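Local coordinates for POU domain, class 6, transcription factor 1 (Homo sapiens, PDB 3D1N), which binds DNA sequence-specifically as a POU-family transcription factor and probably prefers a variant of the octamer motif, at residues K14-S19 against W67-E72. The protein carries 2 engineered substitutions. Sequence-based numbering, arbitrary orientation.
Sequences KIRRLS and WLNEAE. With nucleotides of chain C.
Arg17 NH1 is held by two acceptors: it donates to OP1 of DA10 of chain C at 2.8 Å, with an N-H...O angle of 155°, and to the carbonyl oxygen of Leu22. The phosphate meets the guanidinium at its edge. Leu18 CD2 lies on one face, 3.7 Å above the plane and offset toward the rim of the Arg17 guanidinium. The Arg17 chain starts with CG anti to the backbone N (chi1 -159°), then bends twice, which turns its end away from helix 54-73. Glu48 forms a salt bridge with NH2.

The preceding residue, Arg16, links helix 4-18 to helix 54-73. Its chain is extended and crosses Leu68 at about a right angle. Both methyls of Leu68 lie against it, with CD1 at 3.6 Å from Arg16 CB. Leu68 also packs on Phe9 and Phe13 of helix 4-18. Glu72 OE2 sits beside the Arg16 methylenes and forms a long salt bridge to Arg16 NE at 3.8 Å. Asn69 OD1 approaches the guanidinium edge, 3.1 Å from Arg16 NH1. With alanine in place of Arg16, Glu72 would probably lose its positive mate, and Leu68 the cover of the CD and guanidinium end.

The axes of segments 14-18 and 67-72 pass 11.2 Å apart at 30°. They belong to the first and last of the four helices of the POU-specific domain, which contains a helix-turn-helix motif. Two adjacent arginines thus divide the work. Arg17 ties helix 4-18 to the DNA backbone, while Arg16 joins it to helix 54-73 through aliphatic packing and a long, probably modest charge attraction.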
loop_
_atom_site.group_PDB
_atom_site.type_symbol
_atom_site.label_atom_id
_atom_site.label_comp_id
_atom_site.label_asym_id
_atom_site.label_seq_id
_atom_site.Cartn_x
_atom_site.Cartn_y
_atom_site.Cartn_z
ATOM N N LYS K 14 -13.981 1.490 -11.484
ATOM C CA LYS K 14 -12.954 1.596 -10.458
ATOM C C LYS K 14 -11.667 2.143 -11.054
ATOM O O LYS K 14 -11.152 3.166 -10.593
ATOM C CB LYS K 14 -12.690 0.239 -9.796
ATOM C CG LYS K 14 -11.255 0.074 -9.300
ATOM C CD LYS K 14 -11.104 -1.051 -8.277
ATOM C CE LYS K 14 -11.138 -0.519 -6.843
ATOM N NZ LYS K 14 -10.511 -1.463 -5.868
ATOM N N ILE K 15 -11.178 1.466 -12.094
ATOM C CA ILE K 15 -9.903 1.802 -12.727
ATOM C C ILE K 15 -9.918 3.165 -13.421
ATOM O O ILE K 15 -8.893 3.840 -13.467
ATOM C CB ILE K 15 -9.437 0.714 -13.733
ATOM C CG1 ILE K 15 -9.782 -0.690 -13.226
ATOM C CG2 ILE K 15 -7.937 0.834 -13.994
ATOM C CD1 ILE K 15 -9.242 -1.824 -14.103
ATOM N N ARG K 16 -11.063 3.570 -13.965
ATOM C CA ARG K 16 -11.183 4.916 -14.521
ATOM C C ARG K 16 -11.048 5.953 -13.411
ATOM O O ARG K 16 -10.543 7.053 -13.628
ATOM C CB ARG K 16 -12.534 5.107 -15.208
ATOM C CG ARG K 16 -12.721 4.365 -16.513
ATOM C CD ARG K 16 -14.103 4.683 -17.070
ATOM N NE ARG K 16 -14.466 3.858 -18.218
ATOM C CZ ARG K 16 -15.587 4.005 -18.918
ATOM N NH1 ARG K 16 -16.463 4.949 -18.592
ATOM N NH2 ARG K 16 -15.831 3.208 -19.948
ATOM N N ARG K 17 -11.519 5.585 -12.224
ATOM C CA ARG K 17 -11.536 6.468 -11.063
ATOM C C ARG K 17 -10.142 6.528 -10.459
ATOM O O ARG K 17 -9.674 7.580 -10.004
ATOM C CB ARG K 17 -12.533 5.925 -10.038
ATOM C CG ARG K 17 -13.039 6.945 -9.028
ATOM C CD ARG K 17 -12.529 6.636 -7.641
ATOM N NE ARG K 17 -12.506 5.198 -7.407
ATOM C CZ ARG K 17 -11.843 4.625 -6.410
ATOM N NH1 ARG K 17 -11.152 5.378 -5.564
ATOM N NH2 ARG K 17 -11.868 3.306 -6.268
ATOM N N LEU K 18 -9.497 5.369 -10.455
ATOM C CA LEU K 18 -8.112 5.239 -10.047
ATOM C C LEU K 18 -7.228 5.997 -11.030
ATOM O O LEU K 18 -6.435 6.857 -10.639
ATOM C CB LEU K 18 -7.721 3.758 -10.009
ATOM C CG LEU K 18 -8.404 2.954 -8.901
ATOM C CD1 LEU K 18 -7.904 1.515 -8.836
ATOM C CD2 LEU K 18 -8.203 3.648 -7.565
ATOM N N SER K 19 -7.385 5.686 -12.313
ATOM C CA SER K 19 -6.618 6.344 -13.362
ATOM C C SER K 19 -7.122 7.759 -13.619
ATOM O O SER K 19 -7.109 8.247 -14.748
ATOM C CB SER K 19 -6.637 5.513 -14.641
ATOM O OG SER K 19 -6.071 4.234 -14.401
ATOM N N TRP K 67 -21.591 10.956 -14.919
ATOM C CA TRP K 67 -20.680 11.713 -14.071
ATOM C C TRP K 67 -19.249 11.308 -14.383
ATOM O O TRP K 67 -18.378 12.156 -14.546
ATOM C CB TRP K 67 -20.973 11.438 -12.601
ATOM C CG TRP K 67 -20.516 12.527 -11.686
ATOM C CD1 TRP K 67 -21.228 13.627 -11.303
ATOM C CD2 TRP K 67 -19.248 12.622 -11.028
ATOM N NE1 TRP K 67 -20.483 14.403 -10.447
ATOM C CE2 TRP K 67 -19.263 13.809 -10.260
ATOM C CE3 TRP K 67 -18.103 11.823 -11.009
ATOM C CZ2 TRP K 67 -18.178 14.213 -9.483
ATOM C CZ3 TRP K 67 -17.025 12.226 -10.237
ATOM C CH2 TRP K 67 -17.072 13.411 -9.485
ATOM N N LEU K 68 -19.023 10.000 -14.458
ATOM C CA LEU K 68 -17.731 9.435 -14.835
ATOM C C LEU K 68 -17.295 9.932 -16.210
ATOM O O LEU K 68 -16.239 10.548 -16.354
ATOM C CB LEU K 68 -17.816 7.909 -14.831
ATOM C CG LEU K 68 -16.808 7.126 -15.672
ATOM C CD1 LEU K 68 -15.409 7.260 -15.099
ATOM C CD2 LEU K 68 -17.221 5.660 -15.761
ATOM N N ASN K 69 -18.113 9.656 -17.222
ATOM C CA ASN K 69 -17.868 10.181 -18.557
ATOM C C ASN K 69 -17.888 11.704 -18.526
ATOM O O ASN K 69 -16.973 12.360 -19.025
ATOM C CB ASN K 69 -18.912 9.658 -19.545
ATOM C CG ASN K 69 -18.836 8.152 -19.735
ATOM O OD1 ASN K 69 -18.194 7.444 -18.956
ATOM N ND2 ASN K 69 -19.498 7.655 -20.776
ATOM N N GLU K 70 -18.933 12.252 -17.911
ATOM C CA GLU K 70 -19.109 13.697 -17.790
ATOM C C GLU K 70 -17.892 14.425 -17.217
ATOM O O GLU K 70 -17.693 15.606 -17.488
ATOM C CB GLU K 70 -20.340 14.004 -16.934
ATOM N N ALA K 71 -17.085 13.725 -16.425
ATOM C CA ALA K 71 -15.926 14.337 -15.776
ATOM C C ALA K 71 -14.612 13.894 -16.394
ATOM O O ALA K 71 -13.592 14.554 -16.216
ATOM C CB ALA K 71 -15.924 14.041 -14.288
ATOM N N GLU K 72 -14.631 12.769 -17.100
ATOM C CA GLU K 72 -13.437 12.300 -17.793
ATOM C C GLU K 72 -13.013 13.296 -18.863
ATOM O O GLU K 72 -11.825 13.571 -19.039
ATOM C CB GLU K 72 -13.670 10.928 -18.416
ATOM C CG GLU K 72 -13.273 9.778 -17.522
ATOM C CD GLU K 72 -13.665 8.434 -18.103
ATOM O OE1 GLU K 72 -14.491 8.414 -19.041
ATOM O OE2 GLU K 72 -13.149 7.402 -17.617
ATOM P P DA C 10 -9.606 4.761 -2.557
ATOM O OP1 DA C 10 -9.144 4.376 -3.909
ATOM O OP2 DA C 10 -10.574 5.872 -2.338
ATOM O "O5'" DA C 10 -10.100 3.396 -1.902
ATOM C "C5'" DA C 10 -9.187 2.320 -1.742
ATOM C "C4'" DA C 10 -9.813 1.232 -0.871
ATOM O "O4'" DA C 10 -9.907 1.634 0.521
ATOM C "C3'" DA C 10 -11.233 0.823 -1.273
ATOM O "O3'" DA C 10 -11.227 -0.590 -1.464
ATOM C "C2'" DA C 10 -12.140 1.306 -0.130
ATOM C "C1'" DA C 10 -11.178 1.278 1.055
ATOM N N9 DA C 10 -11.416 2.180 2.194
ATOM C C8 DA C 10 -11.596 3.545 2.177
ATOM N N7 DA C 10 -11.749 4.088 3.380
ATOM C C5 DA C 10 -11.653 3.000 4.254
ATOM C C6 DA C 10 -11.728 2.894 5.671
ATOM N N6 DA C 10 -11.920 3.957 6.481
ATOM N N1 DA C 10 -11.611 1.652 6.221
ATOM C C2 DA C 10 -11.417 0.607 5.406
ATOM N N3 DA C 10 -11.310 0.579 4.066
ATOM C C4 DA C 10 -11.445 1.821 3.540
#